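Local coordinates for 2,5-dihydroxypyridine 5,6-dioxygenase (Pseudomonas putida KT2440, PDB 7CUP), which catalyses the iron(II)-dependent opening of the 2,5-dihydroxypyridine ring between carbons 5 and 6 with dioxygen, giving N-formylmaleamate in aerobic nicotinate degradation, at residues L8-M11 with F12-V15; A43-A46 with A47-L50; E108-Q111 with I112-T115; P126-L129 with A130-L133; T135-D138 with K139-L143. One frame throughout, in Å; residues are numbered along the deposited sequence.

Interaction 1 (L8-M11 with F12-V15)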
# COMPACT_ATOMS: atom_id res chain seq x y z
N LEU A 8 -8.52 -19.13 3.36
CA LEU A 8 -9.51 -18.21 3.97
C LEU A 8 -10.78 -18.11 3.09
O LEU A 8 -11.89 -18.15 3.64
CB LEU A 8 -8.87 -16.84 4.21
CG LEU A 8 -9.67 -15.87 5.08
CD1 LEU A 8 -10.01 -16.47 6.42
CD2 LEU A 8 -8.89 -14.60 5.27
N THR A 9 -10.62 -17.99 1.77
CA THR A 9 -11.75 -17.96 0.82
C THR A 9 -12.53 -19.27 0.94
O THR A 9 -13.75 -19.22 1.05
CB THR A 9 -11.23 -17.73 -0.60
OG1 THR A 9 -10.67 -16.43 -0.55
CG2 THR A 9 -12.31 -17.79 -1.65
N GLN A 10 -11.86 -20.42 0.96
CA GLN A 10 -12.56 -21.74 1.08
C GLN A 10 -13.33 -21.82 2.39
O GLN A 10 -14.45 -22.39 2.38
CB GLN A 10 -11.63 -22.95 1.04
CG GLN A 10 -11.33 -23.40 -0.37
CD GLN A 10 -10.18 -24.37 -0.38
OE1 GLN A 10 -10.06 -25.20 0.53
NE2 GLN A 10 -9.33 -24.26 -1.39
N MET A 11 -12.76 -21.31 3.47
CA MET A 11 -13.45 -21.29 4.78
C MET A 11 -14.73 -20.47 4.62
O MET A 11 -15.79 -20.92 5.12
CB MET A 11 -12.59 -20.72 5.91
CG MET A 11 -11.49 -21.69 6.38
SD MET A 11 -10.07 -20.86 7.12
CE MET A 11 -10.87 -19.93 8.42
N PHE A 12 -14.65 -19.29 3.98
CA PHE A 12 -15.84 -18.41 3.85
C PHE A 12 -16.87 -19.08 2.93
O PHE A 12 -18.10 -18.96 3.19
CB PHE A 12 -15.49 -17.00 3.39
CG PHE A 12 -15.32 -16.03 4.54
CD1 PHE A 12 -14.10 -15.91 5.20
CD2 PHE A 12 -16.38 -15.26 4.98
CE1 PHE A 12 -13.96 -15.02 6.26
CE2 PHE A 12 -16.24 -14.37 6.04
CZ PHE A 12 -15.02 -14.24 6.67
N GLU A 13 -16.44 -19.82 1.90
CA GLU A 13 -17.40 -20.60 1.09
C GLU A 13 -18.14 -21.59 1.99
O GLU A 13 -19.38 -21.68 1.87
CB GLU A 13 -16.73 -21.35 -0.06
CG GLU A 13 -16.18 -20.41 -1.09
CD GLU A 13 -15.36 -21.11 -2.15
OE1 GLU A 13 -15.98 -21.89 -2.91
OE2 GLU A 13 -14.14 -20.81 -2.25
N HIS A 14 -17.42 -22.33 2.84
CA HIS A 14 -18.02 -23.33 3.77
C HIS A 14 -19.07 -22.67 4.67
O HIS A 14 -20.24 -23.13 4.70
CB HIS A 14 -16.93 -24.06 4.56
CG HIS A 14 -17.48 -24.88 5.68
ND1 HIS A 14 -17.95 -26.16 5.50
CD2 HIS A 14 -17.59 -24.63 7.00
CE1 HIS A 14 -18.35 -26.65 6.64
NE2 HIS A 14 -18.14 -25.73 7.59
N VAL A 15 -18.71 -21.57 5.33
CA VAL A 15 -19.59 -20.91 6.33
C VAL A 15 -20.75 -20.21 5.61
O VAL A 15 -21.85 -20.25 6.15
CB VAL A 15 -18.77 -19.98 7.26
CG1 VAL A 15 -19.66 -19.24 8.25
CG2 VAL A 15 -17.69 -20.80 7.99
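Phe12 N to Leu8 O (3.0 Å) opens a run of four i to i+4 bonds that continues through Glu13, His14 and Val15, and N-H...O angles of 155° to 161° mark it as regular alpha-helix. Among the side chains, Leu8 and Phe12 share one flank: methyl CD1 of Leu8 stands 4.2 Å from ring carbon CE1 of Phe12, and Leu8 O lies in the plane of the ring, at its edge, 3.5 Å from CD1 of Phe12. On another flank Thr9 and Glu13 cross at a slant. Because CG of Glu13 is anti to its own carbonyl carbon (chi1 -67°), the chain folds back along the helix, CG passing 3.4 Å from Thr9 O and OE2 reaching to 3.6 Å from Thr9 CG2. That carboxylate is held by a salt bridge to Arg49 of the second subunit, while Thr9 OG1 is bonded to Asn5 O. An alanine in place of Glu13 would probably leave that arginine without its mate across the subunit interface and uncover the methyl of Thr9. His14 turns its ring end outward to bond Pro134 O through NE2. Helix 5-18 is thus wedged between two others, with Phe12 and Glu13 against Ala46 of helix 37-49, Leu8 and Met11 against helix 126-131, and Trp190 meeting the ring of Phe12.

Interaction 2 (A43-A46 with A47-L50)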
# COMPACT_ATOMS: atom_id res chain seq x y z
N ALA A 43 -14.51 -12.94 1.98
CA ALA A 43 -15.99 -12.88 2.05
C ALA A 43 -16.55 -12.48 0.68
O ALA A 43 -17.49 -13.13 0.20
CB ALA A 43 -16.41 -11.96 3.18
N MET A 44 -15.99 -11.45 0.05
CA MET A 44 -16.46 -10.95 -1.27
C MET A 44 -16.24 -12.07 -2.32
O MET A 44 -17.19 -12.37 -3.04
CB MET A 44 -15.71 -9.69 -1.69
CG MET A 44 -16.04 -8.44 -0.85
SD MET A 44 -17.66 -7.73 -1.20
CE MET A 44 -17.33 -6.77 -2.68
N GLU A 45 -15.05 -12.68 -2.33
CA GLU A 45 -14.64 -13.74 -3.29
C GLU A 45 -15.52 -14.97 -3.08
O GLU A 45 -16.09 -15.43 -4.04
CB GLU A 45 -13.15 -14.06 -3.19
CG GLU A 45 -12.27 -13.01 -3.85
CD GLU A 45 -12.81 -12.49 -5.19
OE1 GLU A 45 -13.27 -11.29 -5.26
OE2 GLU A 45 -12.79 -13.28 -6.16
N ALA A 46 -15.70 -15.43 -1.85
CA ALA A 46 -16.49 -16.64 -1.54
C ALA A 46 -17.97 -16.44 -1.94
O ALA A 46 -18.57 -17.35 -2.58
CB ALA A 46 -16.36 -16.98 -0.08
N ALA A 47 -18.57 -15.31 -1.59
CA ALA A 47 -19.98 -15.02 -1.96
C ALA A 47 -20.15 -15.07 -3.48
O ALA A 47 -21.16 -15.70 -3.95
CB ALA A 47 -20.40 -13.70 -1.40
N GLN A 48 -19.21 -14.51 -4.24
CA GLN A 48 -19.23 -14.61 -5.73
C GLN A 48 -19.02 -16.07 -6.20
O GLN A 48 -19.73 -16.49 -7.12
CB GLN A 48 -18.21 -13.64 -6.32
CG GLN A 48 -18.61 -12.21 -6.10
CD GLN A 48 -17.66 -11.24 -6.75
OE1 GLN A 48 -17.85 -10.84 -7.89
NE2 GLN A 48 -16.68 -10.80 -5.99
N ARG A 49 -18.14 -16.85 -5.57
CA ARG A 49 -17.98 -18.28 -5.93
C ARG A 49 -19.31 -19.02 -5.76
O ARG A 49 -19.57 -19.91 -6.55
CB ARG A 49 -16.86 -18.94 -5.13
CG ARG A 49 -15.50 -18.50 -5.63
CD ARG A 49 -14.42 -19.52 -5.45
NE ARG A 49 -13.38 -19.12 -6.38
CZ ARG A 49 -13.24 -19.57 -7.63
NH1 ARG A 49 -14.02 -20.54 -8.11
NH2 ARG A 49 -12.27 -19.08 -8.38
N LEU A 50 -20.14 -18.68 -4.78
CA LEU A 50 -21.43 -19.36 -4.56
C LEU A 50 -22.49 -18.75 -5.48
O LEU A 50 -23.63 -19.16 -5.36
CB LEU A 50 -21.84 -19.25 -3.09
CG LEU A 50 -20.89 -19.91 -2.09
CD1 LEU A 50 -21.27 -19.58 -0.65
CD2 LEU A 50 -20.81 -21.43 -2.30
O HOH W 1 -14.15 -9.58 -7.44
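Gln48 makes the side-chain link of this helical turn, and it does so with polar atoms. Its CG is anti to the carbonyl carbon (chi1 -68°) and the chain runs on extended, which carries the amide back past Met44 O. There NE2 gives a weak hydrogen bond of 3.4 Å to Met44 O, the same oxygen that accepts from Gln48 N at 3.2 Å. Glu45, three residues earlier, bends at chi2 toward the amide, and the carboxylate and amide planes stand 69° apart; OE1 approaches NE2 only to 3.5 Å. A water bridges the two groups, donating to Glu45 OE1 at 2.9 Å and accepting from Gln48 NE2 at 3.2 Å. A leucine in place of Gln48 would probably leave this water without its amide donor and the carboxylate of Glu45 freer to turn.

The backbone bonds belong to helix 37-49, the crossover helix of a beta-alpha-beta unit between the parallel strands 26-31 and 53-58. Ala47 N bonds Ala43 O and Arg49 N bonds Glu45 O, at 2.9 Å in the second pair, whereas Leu50 N to Ala46 O has an N-H...O angle of 145°, less straight where the helix gives way to a loop. The CB of Ala47 sits 3.4 Å from Ala43 O.

In the apolar contacts, Ala43 and Ala47 lie against Val29 and Val27 of strand 26-31, and Ala46 packs on Phe12 and Glu13 of helix 5-18. The ionic contact is that of Arg49, which also lies beside Glu13 of its own chain and forms a salt bridge with Glu13 of the second subunit. The side chain of Met44 packs on Glu58 of the third subunit.

Interaction 3 (E108-Q111 with I112-T115)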
# COMPACT_ATOMS: atom_id res chain seq x y z
N GLU A 108 -31.04 -0.58 15.88
CA GLU A 108 -30.93 -0.50 14.40
C GLU A 108 -30.60 -1.88 13.82
O GLU A 108 -31.21 -2.26 12.80
CB GLU A 108 -29.89 0.54 13.97
CG GLU A 108 -30.27 1.97 14.36
CD GLU A 108 -30.01 2.32 15.81
OE1 GLU A 108 -29.57 1.45 16.57
OE2 GLU A 108 -30.23 3.48 16.17
N GLN A 109 -29.69 -2.62 14.45
CA GLN A 109 -29.36 -4.01 14.10
C GLN A 109 -30.60 -4.90 14.27
O GLN A 109 -30.81 -5.79 13.43
CB GLN A 109 -28.19 -4.55 14.93
CG GLN A 109 -27.99 -6.04 14.74
CD GLN A 109 -26.70 -6.62 15.26
OE1 GLN A 109 -25.62 -6.41 14.69
NE2 GLN A 109 -26.81 -7.44 16.30
N GLU A 110 -31.36 -4.69 15.34
CA GLU A 110 -32.60 -5.43 15.64
C GLU A 110 -33.59 -5.22 14.49
O GLU A 110 -34.19 -6.20 14.04
CB GLU A 110 -33.18 -4.94 16.97
CG GLU A 110 -34.40 -5.71 17.38
CD GLU A 110 -34.11 -7.12 17.87
OE1 GLU A 110 -35.02 -7.70 18.50
OE2 GLU A 110 -32.98 -7.63 17.65
N GLN A 111 -33.72 -3.99 14.00
CA GLN A 111 -34.59 -3.64 12.85
C GLN A 111 -34.11 -4.35 11.58
O GLN A 111 -34.97 -4.89 10.85
CB GLN A 111 -34.66 -2.12 12.71
CG GLN A 111 -35.60 -1.49 13.72
CD GLN A 111 -35.34 -0.01 13.83
OE1 GLN A 111 -34.92 0.63 12.87
NE2 GLN A 111 -35.55 0.55 15.02
N ILE A 112 -32.80 -4.43 11.34
CA ILE A 112 -32.25 -5.20 10.18
C ILE A 112 -32.74 -6.65 10.28
O ILE A 112 -33.29 -7.15 9.31
CB ILE A 112 -30.71 -5.11 10.06
CG1 ILE A 112 -30.25 -3.67 9.90
CG2 ILE A 112 -30.24 -5.99 8.91
CD1 ILE A 112 -28.76 -3.48 10.00
N LEU A 113 -32.52 -7.32 11.41
CA LEU A 113 -32.89 -8.76 11.61
C LEU A 113 -34.42 -8.97 11.46
O LEU A 113 -34.87 -9.98 10.85
CB LEU A 113 -32.39 -9.17 13.00
CG LEU A 113 -30.87 -9.13 13.20
CD1 LEU A 113 -30.51 -9.51 14.62
CD2 LEU A 113 -30.18 -10.07 12.22
N LYS A 114 -35.20 -8.04 12.00
CA LYS A 114 -36.68 -7.99 11.90
C LYS A 114 -37.10 -7.96 10.43
O LYS A 114 -38.15 -8.50 10.12
CB LYS A 114 -37.18 -6.77 12.69
CG LYS A 114 -38.64 -6.80 13.09
CD LYS A 114 -39.16 -5.46 13.56
CE LYS A 114 -40.66 -5.47 13.80
NZ LYS A 114 -41.31 -4.30 13.15
N THR A 115 -36.34 -7.37 9.50
CA THR A 115 -36.74 -7.40 8.07
C THR A 115 -36.60 -8.81 7.50
O THR A 115 -37.07 -8.99 6.40
CB THR A 115 -35.93 -6.48 7.14
OG1 THR A 115 -34.60 -7.00 7.04
CG2 THR A 115 -35.92 -5.02 7.55
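Glu108 O receives Ile112 N at 3.1 Å, and the same carbonyl oxygen lies 3.4 Å from CG1 of Ile112. The isoleucine is placed there by its first torsion: CG1 is anti to the carbonyl carbon (chi1 -59°) and leads back along the helix, with CD1 continuing over the backbone of the preceding turn. Next, Gln109 O accepts from Leu113 N with an N-H...O angle of 167°. Leu113 repeats the pattern of Ile112, its CG coming within 3.3 Å of Gln109 O, while its CD1 lies alongside the aliphatic part of Gln109, 4.3 Å from CG. Glu110 O takes Lys114 N at 2.9 Å. Here the lysine departs from its neighbours: CB nestles against the same oxygen, but CG is anti to the backbone N and the rest of the chain heads off the helix. Gln111 O is reached by Thr115 N at 3.1 Å with a less straight angle of 135°. Thr115 N also bonds Ile112 O, and so does its hydroxyl, OG1 donating at 2.6 Å in the carbonyl plane. Two donors from one residue therefore grip Ile112 O. OG1 is also hydrogen-bonded to Thr117 OG1. The side chain of Gln111 turns away to Gln88 of helix 85-92, through OE1. Ile112 and Leu113 face Ile119 of strand 118-121, and Leu113 also meets Trp187. This division, apolar groups on the sheet and charged Glu110 and Lys114 outward, is that of an amphipathic crossover helix, here joining parallel strands 96-99 and 118-121 in a beta-alpha-beta unit.

Interaction 4 (P126-L129 with A130-L133)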
# COMPACT_ATOMS: atom_id res chain seq x y z
N PRO A 126 -7.98 -14.97 11.15
CA PRO A 126 -8.21 -16.16 10.32
C PRO A 126 -7.83 -17.49 10.99
O PRO A 126 -8.54 -18.46 10.82
CB PRO A 126 -7.31 -15.92 9.10
CG PRO A 126 -7.22 -14.41 8.99
CD PRO A 126 -7.31 -13.89 10.41
N GLU A 127 -6.73 -17.52 11.76
CA GLU A 127 -6.27 -18.77 12.40
C GLU A 127 -7.33 -19.24 13.43
O GLU A 127 -7.50 -20.47 13.62
CB GLU A 127 -4.88 -18.60 13.02
CG GLU A 127 -3.78 -18.32 12.00
CD GLU A 127 -3.86 -17.02 11.21
OE1 GLU A 127 -4.43 -16.02 11.76
OE2 GLU A 127 -3.38 -17.00 10.02
N VAL A 128 -7.96 -18.31 14.13
CA VAL A 128 -9.00 -18.62 15.15
C VAL A 128 -10.24 -19.07 14.38
O VAL A 128 -10.88 -20.05 14.83
CB VAL A 128 -9.28 -17.37 16.01
CG1 VAL A 128 -10.49 -17.55 16.93
CG2 VAL A 128 -8.04 -16.99 16.80
N LEU A 129 -10.54 -18.39 13.28
CA LEU A 129 -11.68 -18.76 12.41
C LEU A 129 -11.50 -20.21 11.93
O LEU A 129 -12.52 -20.92 11.83
CB LEU A 129 -11.81 -17.80 11.23
CG LEU A 129 -12.23 -16.36 11.52
CD1 LEU A 129 -12.43 -15.63 10.22
CD2 LEU A 129 -13.49 -16.29 12.36
N ALA A 130 -10.26 -20.65 11.62
CA ALA A 130 -9.98 -22.02 11.10
C ALA A 130 -10.12 -23.03 12.23
O ALA A 130 -10.73 -24.10 12.00
CB ALA A 130 -8.62 -22.12 10.46
N ARG A 131 -9.63 -22.70 13.42
CA ARG A 131 -9.61 -23.66 14.55
C ARG A 131 -11.04 -23.93 15.03
O ARG A 131 -11.27 -25.04 15.49
CB ARG A 131 -8.73 -23.11 15.69
CG ARG A 131 -8.62 -24.03 16.90
CD ARG A 131 -7.48 -23.64 17.82
NE ARG A 131 -7.39 -22.21 18.17
CZ ARG A 131 -8.09 -21.61 19.11
NH1 ARG A 131 -9.02 -22.27 19.78
NH2 ARG A 131 -7.89 -20.33 19.36
N MET A 132 -11.95 -22.94 15.00
CA MET A 132 -13.38 -23.15 15.37
C MET A 132 -14.28 -22.99 14.13
O MET A 132 -15.35 -22.42 14.24
CB MET A 132 -13.77 -22.21 16.51
CG MET A 132 -13.03 -22.55 17.76
SD MET A 132 -13.29 -21.43 19.11
CE MET A 132 -12.11 -20.13 18.73
N LEU A 133 -13.85 -23.49 12.98
CA LEU A 133 -14.68 -23.49 11.74
C LEU A 133 -16.01 -24.19 12.05
O LEU A 133 -16.02 -25.31 12.56
CB LEU A 133 -13.93 -24.25 10.65
CG LEU A 133 -14.59 -24.20 9.28
CD1 LEU A 133 -14.49 -22.80 8.69
CD2 LEU A 133 -13.95 -25.23 8.37
O HOH W 2 -5.93 -20.82 16.18
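Val128 holds CG1 anti to its backbone N (chi1 171°), and Met132, extended at chi2, bends at chi3 (-84°), and together these torsions lay the two side chains next to each other, pointing the same way. The contact is made by methyl groups, Met132 CE standing 3.5 Å from Val128 CG1. Met132 N also bonds Val128 O at 3.1 Å, with an N-H...O angle of 160°. In sequence this is where helix 126-131, a short helix packed on helix 5-18, gives out: Met132 is the first residue to leave helical torsions, and although Leu133 N comes 3.1 Å from Leu129 O, the angle is too poor for a bond. Leu133 N bonds Ala130 O only weakly. Leu129 O is taken instead by Trp190 NE1.

Arg131 N bonds Glu127 O at 3.1 Å. Its side chain bends at chi3 and brings NE round to a water at 2.8 Å, which in turn donates weakly to Glu127 O. The guanidinium ends in a salt bridge from NH1 to Asp291, and Glu127 OE2 accepts from Val3 N. Arg131 also touches Pro65 of the fourth subunit. Leu129 and Ala130 pack on Met11 of helix 5-18.

Interaction 5 (T135-D138 with K139-L143)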
# COMPACT_ATOMS: atom_id res chain seq x y z
N THR A 135 -19.60 -26.21 12.32
CA THR A 135 -20.14 -27.54 11.91
C THR A 135 -21.65 -27.59 12.19
O THR A 135 -22.11 -26.96 13.14
CB THR A 135 -19.40 -28.70 12.60
OG1 THR A 135 -19.62 -28.65 14.01
CG2 THR A 135 -17.92 -28.72 12.28
N GLU A 136 -22.39 -28.30 11.34
CA GLU A 136 -23.81 -28.69 11.59
C GLU A 136 -23.90 -29.38 12.96
O GLU A 136 -24.86 -29.14 13.68
CB GLU A 136 -24.29 -29.59 10.45
CG GLU A 136 -24.10 -28.95 9.08
CD GLU A 136 -24.98 -29.41 7.93
OE1 GLU A 136 -26.20 -29.24 8.02
OE2 GLU A 136 -24.43 -29.86 6.91
N ASP A 137 -22.90 -30.17 13.33
CA ASP A 137 -22.88 -30.91 14.61
C ASP A 137 -22.82 -29.92 15.77
O ASP A 137 -23.53 -30.15 16.79
CB ASP A 137 -21.77 -31.96 14.61
CG ASP A 137 -22.19 -33.21 15.35
OD1 ASP A 137 -21.73 -33.38 16.51
OD2 ASP A 137 -23.03 -33.98 14.80
N ASP A 138 -22.07 -28.81 15.65
CA ASP A 138 -22.06 -27.79 16.72
C ASP A 138 -23.49 -27.29 16.92
O ASP A 138 -23.91 -27.12 18.06
CB ASP A 138 -21.08 -26.64 16.44
CG ASP A 138 -19.61 -27.00 16.68
OD1 ASP A 138 -19.34 -28.10 17.21
OD2 ASP A 138 -18.73 -26.17 16.32
N LYS A 139 -24.19 -26.96 15.84
CA LYS A 139 -25.58 -26.42 15.90
C LYS A 139 -26.49 -27.43 16.61
O LYS A 139 -27.27 -27.02 17.50
CB LYS A 139 -26.12 -26.17 14.49
CG LYS A 139 -27.47 -25.47 14.49
CD LYS A 139 -28.20 -25.61 13.19
CE LYS A 139 -29.55 -24.95 13.24
NZ LYS A 139 -30.09 -24.82 11.87
N ARG A 140 -26.38 -28.70 16.21
CA ARG A 140 -27.19 -29.79 16.81
C ARG A 140 -27.01 -29.77 18.34
O ARG A 140 -28.04 -29.71 19.06
CB ARG A 140 -26.83 -31.15 16.18
CG ARG A 140 -27.71 -32.30 16.66
CD ARG A 140 -27.24 -33.68 16.26
NE ARG A 140 -25.86 -33.99 16.66
CZ ARG A 140 -25.45 -34.27 17.89
NH1 ARG A 140 -26.29 -34.26 18.91
NH2 ARG A 140 -24.18 -34.52 18.12
N ARG A 141 -25.77 -29.78 18.81
CA ARG A 141 -25.45 -29.88 20.26
C ARG A 141 -26.01 -28.65 20.99
O ARG A 141 -26.59 -28.80 22.08
CB ARG A 141 -23.95 -30.08 20.48
CG ARG A 141 -23.43 -31.41 19.95
CD ARG A 141 -21.98 -31.75 20.31
NE ARG A 141 -21.08 -30.71 19.81
CZ ARG A 141 -20.65 -29.68 20.54
NH1 ARG A 141 -20.98 -29.56 21.81
NH2 ARG A 141 -19.88 -28.75 20.00
N VAL A 142 -25.87 -27.47 20.39
CA VAL A 142 -26.29 -26.19 21.03
C VAL A 142 -27.83 -26.12 21.13
O VAL A 142 -28.34 -25.57 22.15
CB VAL A 142 -25.71 -24.98 20.27
CG1 VAL A 142 -26.35 -23.67 20.70
CG2 VAL A 142 -24.19 -24.94 20.41
N LEU A 143 -28.53 -26.55 20.08
CA LEU A 143 -30.02 -26.57 20.06
C LEU A 143 -30.54 -27.60 21.08
O LEU A 143 -31.56 -27.30 21.72
CB LEU A 143 -30.50 -26.95 18.66
CG LEU A 143 -30.28 -25.93 17.56
CD1 LEU A 143 -31.21 -26.26 16.40
CD2 LEU A 143 -30.50 -24.50 18.05
O HOH W 3 -19.85 -31.33 17.52
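Arg141 offers an edge of its guanidinium to Asp138, whose OD1 lies in the plane of the group, 2.9 Å from NH2, in a salt bridge with an N-H...O angle of 155°. The two planes are almost perpendicular, 89° apart, and NH2 meets OD1 from above the carboxylate plane. Arg140 is approached differently: Asp137 O lies over one face of its guanidinium, Asp137 OD2 sits at the edge, and OD1, tilted from the plane, forms the salt bridge to NH2 at 3.1 Å. A second, weak bond runs from Arg140 NE to Asp137 OD2 at 3.4 Å. In each pair the acid and the arginine run alongside each other in the same direction, both arginine chains bending at chi3 to turn the guanidinium back.

One water ties the two pairs together, donating to Asp137 OD1 and Asp138 OD1 and accepting from Arg141 NE at 2.7 Å. The buried carboxylate of Asp138 is further held through OD2 by Arg273 and Gln271, a setting that would probably favour its ionised form. Arg140 NH1 reaches Glu346 O, and Arg141 NH1 reaches Ser347 O, so both arginines clasp the C-terminal region; Arg141 NH2 also bonds Leu270 O, and Lys139 extends the other way to Asp182.

Beneath these side chains the backbone winds up from Thr135, whose OG1 accepts from Asp138 N at 3.0 Å, whereas Lys139 N to Thr135 O is weak. This is a threonine N-cap at the start of helix 136-151, followed by acidic residues in the first turn, where negative charge would probably interact favourably with the helix dipole.

Overall arrangement
All five contacts are local, between successive turns of one helix, but their settings differ. Interactions 1, 2 and 4 form one layered group: helix 5-18 lies between helices 37-49 and 126-131, with Ala46 CB 3.6 Å from Phe12 CB on one flank and Met11 CE 3.3 Å from Ala130 N on the other. Interactions 1 and 2 also meet the second subunit. Interaction 4 is the most buried, with one methyl-to-methyl contact beside a water-linked arginine; interaction 3 is more exposed and stands apart, nearest atoms about 14 Å from interaction 1. Interactions 2 and 3 belong to crossover helices of the same parallel sheet. Interaction 5 follows interaction 4 in sequence yet relies on salt bridges.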